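Local structure of group II chitinase (Ostrinia furnacalis, 6JAV) at residues P305-G310 against D324-K329. The protein is the first catalytic domain of a larger insect chitinase of glycoside hydrolase family 18, which probably binds chitin and cleaves it internally. Residues are numbered along the deposited sequence; the frame is centred on the assembly and turned at random.
Sequences PYQRMG and DVEIIK
Ile327, in the first turn of helix 325-337, inserts its side chain against the backbone of Gln307, Met309 and Gly310, joining a loop of the α+β insertion domain of this family 18 chitinase, between strands 300-302 and 312-315, to the TIM-barrel helix that leads into strand 342-346. Its two branches divide the van der Waals contact. CG1, anti to the backbone N, lies 3.6 Å from Gly310 N, and CD1 continues toward the loop carbonyls, 3.5 Å from Gln307 O and 3.7 Å from Met309 O. The other branch, CG2, sits 3.8 Å from Gly310 CA; with no side chain on Gly310, the isoleucine lies directly against the main chain. Met309 CB points away from the helix, and its side chain touches His210.

At the more exposed margin, Gln307 and Glu326 bring their polar ends together obliquely, amide and carboxylate planes 55° apart. The carboxylate is carried out by an extended chain, whereas the glutamine bends at chi2. Glu326 OE2 also forms a salt bridge with Lys303 at the start of the same loop, and Gln307 O accepts a hydrogen bond from Lys330 of helix 325-337.

Charge also gathers at the start of the helix. Lys303 pairs with Asp324 OD2 as well as Glu326, so one ammonium bridges two acidic side chains and probably offsets part of their mutual repulsion. Asp324 is the N-cap, and its other oxygen, OD1, accepts from Ile327 N at 3.0 Å, the N-H pointing almost straight at it (168°) on the syn side, 33° out of the carboxylate plane.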
# COMPACT_ATOMS: atom_id res chain seq x y z
N PRO A 305 -22.69 -1.20 -11.51
CA PRO A 305 -23.87 -1.56 -10.72
C PRO A 305 -23.73 -2.89 -9.99
O PRO A 305 -24.41 -3.09 -8.97
CB PRO A 305 -24.99 -1.61 -11.78
CG PRO A 305 -24.27 -1.94 -13.05
CD PRO A 305 -22.94 -1.20 -12.96
N TYR A 306 -22.87 -3.80 -10.45
CA TYR A 306 -22.60 -5.05 -9.75
C TYR A 306 -21.49 -4.91 -8.71
O TYR A 306 -21.21 -5.88 -8.00
CB TYR A 306 -22.23 -6.13 -10.76
CG TYR A 306 -23.41 -6.57 -11.62
CD1 TYR A 306 -24.48 -7.26 -11.07
CD2 TYR A 306 -23.45 -6.27 -12.97
CE1 TYR A 306 -25.57 -7.65 -11.85
CE2 TYR A 306 -24.53 -6.66 -13.76
CZ TYR A 306 -25.57 -7.36 -13.19
OH TYR A 306 -26.65 -7.74 -13.96
N GLN A 307 -20.85 -3.74 -8.62
CA GLN A 307 -19.86 -3.49 -7.58
C GLN A 307 -18.73 -4.52 -7.60
O GLN A 307 -18.30 -5.00 -6.55
CB GLN A 307 -20.51 -3.38 -6.21
CG GLN A 307 -21.42 -2.18 -6.05
CD GLN A 307 -21.12 -1.49 -4.77
OE1 GLN A 307 -20.32 -0.55 -4.75
NE2 GLN A 307 -21.69 -1.99 -3.67
N ARG A 308 -18.27 -4.86 -8.79
CA ARG A 308 -17.05 -5.65 -8.92
C ARG A 308 -15.82 -4.76 -8.86
O ARG A 308 -14.71 -5.25 -8.62
CB ARG A 308 -17.04 -6.40 -10.26
CG ARG A 308 -18.27 -7.30 -10.42
CD ARG A 308 -18.57 -7.57 -11.87
NE ARG A 308 -19.04 -6.38 -12.56
CZ ARG A 308 -19.52 -6.38 -13.81
NH1 ARG A 308 -19.93 -5.24 -14.35
NH2 ARG A 308 -19.57 -7.52 -14.52
N MET A 309 -16.01 -3.47 -9.08
CA MET A 309 -14.91 -2.52 -9.01
C MET A 309 -15.53 -1.16 -8.73
O MET A 309 -16.74 -0.95 -8.92
CB MET A 309 -14.13 -2.47 -10.31
CG MET A 309 -14.99 -1.98 -11.50
SD MET A 309 -14.10 -1.93 -13.03
CE MET A 309 -14.00 -3.68 -13.48
N GLY A 310 -14.68 -0.24 -8.27
CA GLY A 310 -15.08 1.12 -8.01
C GLY A 310 -15.30 1.92 -9.28
O GLY A 310 -15.28 1.40 -10.41
N ASP A 324 -14.40 4.70 -4.34
CA ASP A 324 -15.28 5.58 -3.60
C ASP A 324 -15.77 4.90 -2.31
O ASP A 324 -15.45 3.75 -2.02
CB ASP A 324 -16.43 6.07 -4.49
CG ASP A 324 -17.37 4.95 -4.97
OD1 ASP A 324 -17.16 3.75 -4.73
OD2 ASP A 324 -18.37 5.30 -5.64
N VAL A 325 -16.54 5.64 -1.52
CA VAL A 325 -17.06 5.10 -0.26
C VAL A 325 -17.87 3.83 -0.51
O VAL A 325 -17.79 2.87 0.26
CB VAL A 325 -17.86 6.17 0.50
CG1 VAL A 325 -18.69 5.55 1.60
CG2 VAL A 325 -16.91 7.24 1.02
N GLU A 326 -18.67 3.81 -1.58
CA GLU A 326 -19.51 2.65 -1.83
C GLU A 326 -18.67 1.38 -2.01
O GLU A 326 -18.94 0.35 -1.37
CB GLU A 326 -20.40 2.90 -3.05
CG GLU A 326 -21.42 1.80 -3.26
CD GLU A 326 -22.16 1.92 -4.58
OE1 GLU A 326 -23.41 1.97 -4.55
OE2 GLU A 326 -21.50 1.93 -5.64
N ILE A 327 -17.67 1.42 -2.89
CA ILE A 327 -16.88 0.20 -3.11
C ILE A 327 -16.03 -0.14 -1.89
O ILE A 327 -15.78 -1.32 -1.62
CB ILE A 327 -16.05 0.26 -4.41
CG1 ILE A 327 -15.67 -1.14 -4.90
CG2 ILE A 327 -14.78 1.10 -4.21
CD1 ILE A 327 -16.86 -1.98 -5.37
N ILE A 328 -15.60 0.87 -1.13
CA ILE A 328 -14.85 0.61 0.10
C ILE A 328 -15.70 -0.20 1.07
O ILE A 328 -15.22 -1.17 1.68
CB ILE A 328 -14.37 1.94 0.70
CG1 ILE A 328 -13.24 2.56 -0.16
CG2 ILE A 328 -13.98 1.76 2.15
CD1 ILE A 328 -11.90 1.83 -0.14
N LYS A 329 -16.98 0.18 1.23
CA LYS A 329 -17.84 -0.60 2.11
C LYS A 329 -17.97 -2.04 1.63
O LYS A 329 -17.95 -2.98 2.43
CB LYS A 329 -19.22 0.05 2.25
CG LYS A 329 -19.21 1.36 3.01
CD LYS A 329 -20.39 2.21 2.59
CE LYS A 329 -20.81 3.19 3.67
NZ LYS A 329 -22.23 3.64 3.46